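Local coordinates for DUF1214 domain-containing protein (Burkholderia cenocepacia, PDB 6ANS), which is of unknown function but belongs to the DUF1214 family and, in the crystal, holds a sodium ion and a phosphate ion, at residues Ala114-Arg119 and Ile170-Thr175; Pro90-Pro95 and Leu191-Thr196; Glu79-Phe84 and Ala235-Gln240. All blocks are in the same frame, centred on the assembly; numbering follows the deposited sequence.

Contact 1: Ala114-Arg119 and Ile170-Thr175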
loop_
_atom_site.group_PDB
_atom_site.type_symbol
_atom_site.label_atom_id
_atom_site.label_comp_id
_atom_site.label_asym_id
_atom_site.label_seq_id
_atom_site.Cartn_x
_atom_site.Cartn_y
_atom_site.Cartn_z
ATOM N N ALA A 114 12.454 1.157 6.527
ATOM C CA ALA A 114 12.437 -0.144 7.177
ATOM C C ALA A 114 12.584 0.044 8.678
ATOM O O ALA A 114 13.418 0.837 9.138
ATOM C CB ALA A 114 13.549 -1.056 6.656
ATOM N N ARG A 115 11.781 -0.699 9.434
ATOM C CA ARG A 115 11.974 -0.774 10.873
ATOM C C ARG A 115 13.187 -1.632 11.160
ATOM O O ARG A 115 13.354 -2.703 10.580
ATOM C CB ARG A 115 10.752 -1.368 11.574
ATOM C CG ARG A 115 9.501 -0.519 11.509
ATOM C CD ARG A 115 9.692 0.798 12.246
ATOM N NE ARG A 115 9.667 0.676 13.698
ATOM C CZ ARG A 115 9.385 1.696 14.503
ATOM N NH1 ARG A 115 9.107 2.887 13.978
ATOM N NH2 ARG A 115 9.382 1.541 15.821
ATOM N N VAL A 116 14.051 -1.150 12.044
ATOM C CA VAL A 116 15.216 -1.902 12.452
ATOM C C VAL A 116 15.291 -1.834 13.976
ATOM O O VAL A 116 14.596 -1.049 14.619
ATOM C CB VAL A 116 16.502 -1.367 11.783
ATOM C CG1 VAL A 116 16.443 -1.548 10.255
ATOM C CG2 VAL A 116 16.688 0.101 12.109
ATOM N N ASP A 117 16.139 -2.685 14.542
ATOM C CA ASP A 117 16.458 -2.699 15.964
ATOM C C ASP A 117 17.911 -2.258 16.107
ATOM O O ASP A 117 18.822 -2.958 15.650
ATOM C CB ASP A 117 16.256 -4.103 16.536
ATOM C CG ASP A 117 16.456 -4.184 18.038
ATOM O OD1 ASP A 117 17.170 -3.342 18.622
ATOM O OD2 ASP A 117 15.915 -5.142 18.635
ATOM N N GLY A 118 18.131 -1.127 16.773
ATOM C CA GLY A 118 19.486 -0.606 16.904
ATOM C C GLY A 118 20.453 -1.514 17.645
ATOM O O GLY A 118 21.666 -1.268 17.614
ATOM N N ARG A 119 19.958 -2.550 18.305
ATOM C CA ARG A 119 20.837 -3.488 18.982
ATOM C C ARG A 119 21.307 -4.618 18.076
ATOM O O ARG A 119 22.123 -5.437 18.502
ATOM C CB ARG A 119 20.127 -4.064 20.207
ATOM C CG ARG A 119 19.695 -2.999 21.220
ATOM C CD ARG A 119 18.716 -3.576 22.222
ATOM N NE ARG A 119 17.510 -4.077 21.570
ATOM C CZ ARG A 119 16.513 -4.676 22.216
ATOM N NH1 ARG A 119 16.590 -4.854 23.531
ATOM N NH2 ARG A 119 15.448 -5.111 21.555
ATOM N N ILE A 170 25.870 -2.103 2.242
ATOM C CA ILE A 170 25.795 -1.128 3.324
ATOM C C ILE A 170 25.461 -1.857 4.615
ATOM O O ILE A 170 24.531 -2.671 4.643
ATOM C CB ILE A 170 24.753 -0.040 3.012
ATOM C CG1 ILE A 170 25.206 0.773 1.800
ATOM C CG2 ILE A 170 24.492 0.849 4.208
ATOM C CD1 ILE A 170 24.122 1.549 1.170
ATOM N N VAL A 171 26.204 -1.571 5.688
ATOM C CA VAL A 171 25.980 -2.210 6.976
ATOM C C VAL A 171 25.471 -1.172 7.969
ATOM O O VAL A 171 26.055 -0.090 8.117
ATOM C CB VAL A 171 27.241 -2.909 7.505
ATOM C CG1 VAL A 171 26.931 -3.581 8.834
ATOM C CG2 VAL A 171 27.724 -3.935 6.506
ATOM N N LEU A 172 24.374 -1.505 8.630
ATOM C CA LEU A 172 23.801 -0.718 9.705
ATOM C C LEU A 172 24.223 -1.387 11.006
ATOM O O LEU A 172 23.975 -2.582 11.199
ATOM C CB LEU A 172 22.277 -0.678 9.578
ATOM C CG LEU A 172 21.572 0.320 8.661
ATOM C CD1 LEU A 172 22.215 0.429 7.310
ATOM C CD2 LEU A 172 20.070 -0.079 8.518
ATOM N N SER A 173 24.862 -0.633 11.892
ATOM C CA SER A 173 25.291 -1.240 13.141
ATOM C C SER A 173 25.605 -0.157 14.160
ATOM O O SER A 173 26.071 0.931 13.809
ATOM C CB SER A 173 26.521 -2.131 12.932
ATOM O OG SER A 173 26.830 -2.829 14.123
ATOM N N ALA A 174 25.346 -0.468 15.430
ATOM C CA ALA A 174 25.865 0.394 16.480
ATOM C C ALA A 174 27.357 0.171 16.686
ATOM O O ALA A 174 28.027 1.025 17.272
ATOM C CB ALA A 174 25.103 0.165 17.786
ATOM N N THR A 175 27.882 -0.952 16.213
ATOM C CA THR A 175 29.297 -1.266 16.281
ATOM C C THR A 175 30.000 -0.766 15.022
ATOM O O THR A 175 29.525 -1.024 13.914
ATOM C CB THR A 175 29.513 -2.766 16.436
ATOM O OG1 THR A 175 28.826 -3.224 17.605
ATOM C CG2 THR A 175 30.994 -3.076 16.600
HETATM O O HOH W 1 23.713 -2.638 16.563
#
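Gly118 and Ala174, whose CA atoms are 6.5 Å apart, meet through a direct touch of the Ala174 methyl on Gly118 O and a water that joins their backbones. The water donates to Gly118 O at 2.7 Å and accepts from Ala174 N at 2.9 Å, so a mediated link takes the place of a direct hydrogen bond, of which the two segments have none. Beside it, Ala174 CB rests against Gly118 O at 3.7 Å.

The apolar part is a single buried touch, Val116 CG1 to Leu172 CD2 at 4.3 Å. Both side chains leave their backbones toward the other segment, and both also pack on Tyr122, which lies on strand 122-125.

Polar bonds within each segment shape the turns. Asp117 OD1 accepts from Arg119 N, from above the carboxylate plane, and from Arg119 NE on its syn lone pair. Arg119 NH2 reaches Asp117 OD2 at 3.0 Å, completing a side-on salt bridge that holds the guanidinium nearly coplanar with its partners. Within 170-175, Ser173 OG accepts from Thr175 N at 3.0 Å.

Asp117 OD1 with Arg119 N forms an Asx turn just after strand 109-115, and Ser173 OG with Thr175 N an ST turn starting at the last residue of strand 167-173, where two different sheets come together.

Contact 2: Pro90-Pro95 and Leu191-Thr196. With PO4 (phosphate ion), chain E.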
loop_
_atom_site.group_PDB
_atom_site.type_symbol
_atom_site.label_atom_id
_atom_site.label_comp_id
_atom_site.label_asym_id
_atom_site.label_seq_id
_atom_site.Cartn_x
_atom_site.Cartn_y
_atom_site.Cartn_z
ATOM N N PRO A 90 13.315 -7.405 8.671
ATOM C CA PRO A 90 13.056 -6.078 8.115
ATOM C C PRO A 90 12.637 -6.174 6.654
ATOM O O PRO A 90 13.006 -7.104 5.932
ATOM C CB PRO A 90 14.406 -5.369 8.265
ATOM C CG PRO A 90 15.419 -6.480 8.177
ATOM C CD PRO A 90 14.750 -7.644 8.901
ATOM N N GLY A 91 11.869 -5.180 6.223
ATOM C CA GLY A 91 11.550 -5.020 4.817
ATOM C C GLY A 91 11.204 -3.578 4.539
ATOM O O GLY A 91 10.717 -2.863 5.418
ATOM N N PHE A 92 11.502 -3.136 3.324
ATOM C CA PHE A 92 11.172 -1.781 2.915
ATOM C C PHE A 92 9.686 -1.634 2.587
ATOM O O PHE A 92 9.063 -2.530 2.011
ATOM C CB PHE A 92 12.014 -1.378 1.701
ATOM C CG PHE A 92 13.452 -1.075 2.029
ATOM C CD1 PHE A 92 13.776 -0.054 2.922
ATOM C CD2 PHE A 92 14.478 -1.790 1.441
ATOM C CE1 PHE A 92 15.105 0.239 3.222
ATOM C CE2 PHE A 92 15.809 -1.508 1.736
ATOM C CZ PHE A 92 16.120 -0.492 2.631
ATOM N N PHE A 93 9.123 -0.487 2.952
ATOM C CA PHE A 93 7.870 -0.023 2.380
ATOM C C PHE A 93 8.046 1.470 2.154
ATOM O O PHE A 93 9.036 2.060 2.581
ATOM C CB PHE A 93 6.666 -0.319 3.296
ATOM C CG PHE A 93 6.678 0.487 4.566
ATOM C CD1 PHE A 93 7.444 0.080 5.653
ATOM C CD2 PHE A 93 5.945 1.663 4.662
ATOM C CE1 PHE A 93 7.472 0.825 6.825
ATOM C CE2 PHE A 93 5.968 2.427 5.843
ATOM C CZ PHE A 93 6.743 2.004 6.920
ATOM N N SER A 94 7.072 2.095 1.500
ATOM C CA SER A 94 7.166 3.509 1.170
ATOM C C SER A 94 6.351 4.319 2.164
ATOM O O SER A 94 5.128 4.186 2.186
ATOM C CB SER A 94 6.656 3.744 -0.253
ATOM O OG SER A 94 6.429 5.121 -0.486
ATOM N N PRO A 95 6.969 5.172 3.002
ATOM C CA PRO A 95 6.196 5.976 3.954
ATOM C C PRO A 95 5.590 7.237 3.357
ATOM O O PRO A 95 4.964 8.011 4.090
ATOM C CB PRO A 95 7.247 6.330 5.027
ATOM C CG PRO A 95 8.512 6.486 4.224
ATOM C CD PRO A 95 8.413 5.458 3.094
ATOM N N LEU A 191 15.298 2.975 9.313
ATOM C CA LEU A 191 16.170 3.406 8.239
ATOM C C LEU A 191 15.306 4.103 7.201
ATOM O O LEU A 191 14.329 3.525 6.709
ATOM C CB LEU A 191 16.909 2.223 7.617
ATOM C CG LEU A 191 17.545 2.547 6.260
ATOM C CD1 LEU A 191 18.755 3.475 6.423
ATOM C CD2 LEU A 191 17.913 1.265 5.529
ATOM N N LEU A 192 15.665 5.337 6.862
ATOM C CA LEU A 192 14.899 6.119 5.901
ATOM C C LEU A 192 15.781 6.412 4.699
ATOM O O LEU A 192 16.793 7.110 4.823
ATOM C CB LEU A 192 14.382 7.415 6.529
ATOM C CG LEU A 192 13.541 8.272 5.586
ATOM C CD1 LEU A 192 12.399 7.456 4.945
ATOM C CD2 LEU A 192 13.011 9.470 6.352
ATOM N N VAL A 193 15.400 5.874 3.547
ATOM C CA VAL A 193 16.166 6.014 2.316
ATOM C C VAL A 193 15.476 7.052 1.449
ATOM O O VAL A 193 14.252 6.990 1.256
ATOM C CB VAL A 193 16.276 4.678 1.567
ATOM C CG1 VAL A 193 17.162 4.841 0.301
ATOM C CG2 VAL A 193 16.761 3.562 2.473
ATOM N N ARG A 194 16.253 7.992 0.912
ATOM C CA ARG A 194 15.760 8.930 -0.092
ATOM C C ARG A 194 16.446 8.660 -1.424
ATOM O O ARG A 194 17.679 8.675 -1.514
ATOM C CB ARG A 194 15.990 10.379 0.324
ATOM C CG ARG A 194 15.103 10.826 1.472
ATOM C CD ARG A 194 15.504 12.200 1.918
ATOM N NE ARG A 194 14.583 12.790 2.876
ATOM C CZ ARG A 194 14.600 12.531 4.185
ATOM N NH1 ARG A 194 15.473 11.655 4.692
ATOM N NH2 ARG A 194 13.741 13.153 4.986
ATOM N N GLN A 195 15.649 8.412 -2.452
ATOM C CA GLN A 195 16.126 8.454 -3.828
ATOM C C GLN A 195 15.489 9.669 -4.490
ATOM O O GLN A 195 14.264 9.719 -4.656
ATOM C CB GLN A 195 15.792 7.166 -4.575
ATOM C CG GLN A 195 16.072 5.889 -3.776
ATOM C CD GLN A 195 16.202 4.687 -4.701
ATOM O OE1 GLN A 195 16.536 4.854 -5.872
ATOM N NE2 GLN A 195 15.972 3.476 -4.179
ATOM N N THR A 196 16.309 10.639 -4.874
ATOM C CA THR A 196 15.806 11.902 -5.394
ATOM C C THR A 196 16.073 11.963 -6.890
ATOM O O THR A 196 17.232 11.933 -7.322
ATOM C CB THR A 196 16.458 13.087 -4.684
ATOM O OG1 THR A 196 16.230 12.979 -3.278
ATOM C CG2 THR A 196 15.857 14.398 -5.193
HETATM P P PO4 E . 12.373 15.673 2.567
HETATM O O1 PO4 E . 13.277 16.505 1.691
HETATM O O2 PO4 E . 10.992 16.230 2.430
HETATM O O3 PO4 E . 12.404 14.219 2.171
HETATM O O4 PO4 E . 12.885 15.809 3.979
#
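Phe92 lies against Leu191 and Val193, two residues on the same side of strand 188-196, an inner strand of a four-stranded antiparallel sheet. The loop runs along edge strand 109-115, with Phe93 backbone-bonded to Tyr113; Phe92 reaches one side of strand 188-196 and Pro95 the other. Strand 207-212 of the second sheet also packs on Phe92.

The ring is approached differently by its two partners. Leu191 CD2 arrives at the ring edge, near its plane, 3.8 Å from Phe92 CE1; the two side chains run at a slant to each other. Val193 stands at about a right angle to Phe92, and its CG2 comes in obliquely, also 3.8 Å from Phe92 CE1. With CG1 anti to the backbone N (chi1 -177°), Val193 turns CG2 to the ring. The neighbouring atom CZ shares both methyls, so the CE1-CZ side of the ring carries the touch with Leu191 and Val193.

Leu192 directs its CB away from the loop. Its CG lies anti to the backbone N (chi1 -179°), and the CD1 branch meets Pro95 CG at 4.1 Å, where Tyr111 and Tyr113 also pack on the proline.

Farther along, Arg194 extends to a phosphate ion, probably from the crystallisation liquor, which Tyr111, Tyr278 and Arg366 also bind. Arg194 NH2 bonds phosphate O4 at 3.0 Å and, weakly, O3; the phosphorus lies in the guanidinium plane, and Arg194 NE gives phosphate O3 a nearly straight bond of 2.7 Å (163°).

Contact 3: Glu79-Phe84 and Ala235-Gln240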
loop_
_atom_site.group_PDB
_atom_site.type_symbol
_atom_site.label_atom_id
_atom_site.label_comp_id
_atom_site.label_asym_id
_atom_site.label_seq_id
_atom_site.Cartn_x
_atom_site.Cartn_y
_atom_site.Cartn_z
ATOM N N GLU A 79 1.548 -0.134 8.083
ATOM C CA GLU A 79 2.738 -0.761 7.521
ATOM C C GLU A 79 3.928 -0.545 8.436
ATOM O O GLU A 79 4.710 -1.476 8.697
ATOM C CB GLU A 79 3.011 -0.196 6.123
ATOM C CG GLU A 79 1.950 -0.621 5.069
ATOM C CD GLU A 79 2.198 -0.033 3.673
ATOM O OE1 GLU A 79 3.311 0.456 3.402
ATOM O OE2 GLU A 79 1.269 -0.048 2.842
HETATM N N MSE A 80 4.064 0.675 8.941
HETATM C CA MSE A 80 5.137 1.038 9.834
HETATM C C MSE A 80 5.150 0.214 11.111
HETATM O O MSE A 80 6.183 -0.307 11.494
HETATM C CB MSE A 80 5.037 2.516 10.190
HETATM C CG MSE A 80 6.162 2.986 11.097
HETATM SE SE MSE A 80 5.998 4.908 11.435
HETATM C CE MSE A 80 6.344 5.631 9.619
ATOM N N HIS A 81 3.990 0.078 11.757
ATOM C CA HIS A 81 3.955 -0.429 13.120
ATOM C C HIS A 81 3.334 -1.803 13.271
ATOM O O HIS A 81 3.477 -2.396 14.336
ATOM C CB HIS A 81 3.202 0.547 14.029
ATOM C CG HIS A 81 3.952 1.813 14.275
ATOM N ND1 HIS A 81 5.155 1.836 14.945
ATOM C CD2 HIS A 81 3.683 3.096 13.933
ATOM C CE1 HIS A 81 5.583 3.085 15.033
ATOM N NE2 HIS A 81 4.708 3.868 14.428
ATOM N N VAL A 82 2.666 -2.336 12.246
ATOM C CA VAL A 82 2.059 -3.659 12.315
ATOM C C VAL A 82 2.678 -4.618 11.298
ATOM O O VAL A 82 3.147 -5.693 11.661
ATOM C CB VAL A 82 0.527 -3.585 12.151
ATOM C CG1 VAL A 82 -0.060 -4.976 11.951
ATOM C CG2 VAL A 82 -0.077 -2.925 13.387
ATOM N N GLU A 83 2.726 -4.222 10.019
ATOM C CA GLU A 83 3.110 -5.177 8.982
ATOM C C GLU A 83 4.622 -5.297 8.799
ATOM O O GLU A 83 5.120 -6.402 8.557
ATOM C CB GLU A 83 2.454 -4.807 7.642
ATOM C CG GLU A 83 0.933 -4.836 7.676
ATOM C CD GLU A 83 0.373 -6.223 7.984
ATOM O OE1 GLU A 83 1.119 -7.219 7.859
ATOM O OE2 GLU A 83 -0.821 -6.317 8.335
ATOM N N PHE A 84 5.368 -4.194 8.887
ATOM C CA PHE A 84 6.813 -4.191 8.637
ATOM C C PHE A 84 7.594 -3.734 9.864
ATOM O O PHE A 84 8.534 -2.948 9.753
ATOM C CB PHE A 84 7.179 -3.312 7.438
ATOM C CG PHE A 84 6.576 -3.769 6.155
ATOM C CD1 PHE A 84 7.221 -4.716 5.373
ATOM C CD2 PHE A 84 5.333 -3.294 5.749
ATOM C CE1 PHE A 84 6.648 -5.168 4.184
ATOM C CE2 PHE A 84 4.738 -3.751 4.567
ATOM C CZ PHE A 84 5.403 -4.690 3.779
ATOM N N ALA A 235 -2.215 3.846 15.762
ATOM C CA ALA A 235 -3.270 4.828 16.022
ATOM C C ALA A 235 -2.683 6.136 16.519
ATOM O O ALA A 235 -3.110 7.217 16.099
ATOM C CB ALA A 235 -4.289 4.285 17.044
ATOM N N GLN A 236 -1.704 6.056 17.425
ATOM C CA GLN A 236 -1.101 7.268 17.966
ATOM C C GLN A 236 -0.259 7.996 16.924
ATOM O O GLN A 236 -0.115 9.221 17.003
ATOM C CB GLN A 236 -0.279 6.926 19.213
ATOM C CG GLN A 236 -1.156 6.758 20.466
ATOM C CD GLN A 236 -0.631 5.706 21.418
ATOM O OE1 GLN A 236 0.542 5.318 21.348
ATOM N NE2 GLN A 236 -1.490 5.253 22.342
ATOM N N PHE A 237 0.285 7.265 15.944
ATOM C CA PHE A 237 0.971 7.898 14.818
ATOM C C PHE A 237 0.035 8.820 14.039
ATOM O O PHE A 237 0.429 9.928 13.659
ATOM C CB PHE A 237 1.559 6.825 13.897
ATOM C CG PHE A 237 2.363 7.371 12.733
ATOM C CD1 PHE A 237 3.739 7.591 12.857
ATOM C CD2 PHE A 237 1.746 7.641 11.511
ATOM C CE1 PHE A 237 4.487 8.078 11.778
ATOM C CE2 PHE A 237 2.480 8.135 10.430
ATOM C CZ PHE A 237 3.860 8.352 10.559
ATOM N N VAL A 238 -1.197 8.377 13.772
ATOM C CA VAL A 238 -2.150 9.219 13.042
ATOM C C VAL A 238 -2.414 10.506 13.809
ATOM O O VAL A 238 -2.336 11.615 13.258
ATOM C CB VAL A 238 -3.471 8.467 12.790
ATOM C CG1 VAL A 238 -4.485 9.421 12.169
ATOM C CG2 VAL A 238 -3.249 7.279 11.891
ATOM N N GLU A 239 -2.722 10.377 15.097
ATOM C CA GLU A 239 -3.047 11.557 15.894
ATOM C C GLU A 239 -1.854 12.492 16.009
ATOM O O GLU A 239 -1.983 13.704 15.794
ATOM C CB GLU A 239 -3.524 11.143 17.285
ATOM C CG GLU A 239 -3.801 12.333 18.206
ATOM C CD GLU A 239 -4.729 11.977 19.346
ATOM O OE1 GLU A 239 -4.343 11.087 20.136
ATOM O OE2 GLU A 239 -5.814 12.604 19.476
ATOM N N GLN A 240 -0.674 11.946 16.331
ATOM C CA GLN A 240 0.492 12.804 16.571
ATOM C C GLN A 240 1.036 13.411 15.282
ATOM O O GLN A 240 1.486 14.562 15.278
ATOM C CB GLN A 240 1.603 12.036 17.292
ATOM C CG GLN A 240 1.257 11.574 18.697
ATOM C CD GLN A 240 0.834 12.722 19.595
ATOM O OE1 GLN A 240 1.466 13.785 19.611
ATOM N NE2 GLN A 240 -0.239 12.512 20.352
#
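A selenium atom makes the closest approach here: Met80, present as selenomethionine, sets SE 3.5 Å from Phe237 CE1. SE lies 4.1 Å from the centroid of the Phe237 ring and 36° off the ring normal, an oblique Met-aromatic contact. The Met80 chain is extended out to SE and then bends at chi3 (-66°), which brings CE to the same side of the ring plane as SE, 3.8 Å from both Phe237 CE1 and CZ.

Phe237 projects from helix 224-251 toward helix 60-83, with CG anti to its backbone N (chi1 -177°). Its CD1 atom also meets the edge of the His81 imidazole, 4.2 Å from His81 NE2, which has a weak hydrogen bond to Glu144. The long directions of these two side chains run at about a right angle. Met80 CG in turn covers one face of the His81 imidazole, 3.7 Å above the plane and over the centre, so that selenomethionine, histidine and phenylalanine form one buried cluster.

The contact falls in the last turn of helix 60-83, where Phe84 N bonds Glu79 O at 2.8 Å, an i to i+5 bond, one residue longer than the alpha-helical one: a pi turn. Outside the cluster Phe237 packs on Ala77 and Ile102, and Glu83 forms a salt bridge with Arg72 of the second subunit.

No hydrogen bond joins the two helical segments; dispersion probably dominates, and the native methionine sulfur, also polarisable, would be expected to sit similarly.

Overall arrangement
The three contacts run from the sheets to the helices: centres of contacts 1 and 2 are 14 Å apart, 2 and 3 are 15 Å apart, and 1 and 3 are 20 Å apart. Contacts 1 and 2 share the antiparallel sheet of strands 109-115, 188-196, 133-140 and 151-155, with a probable hydrogen bond from Leu191 N to Ala114 O at 2.9 Å; contact 1 also reaches the mixed sheet through strand 167-173. Phe93 CZ packs 3.5 Å from Met80 CA. Along the chain, contact 3 encloses contact 2, which encloses contact 1, so the N-terminal sheets lie against helices 60-83 and 224-251, drawn from both ends of this stretch of chain.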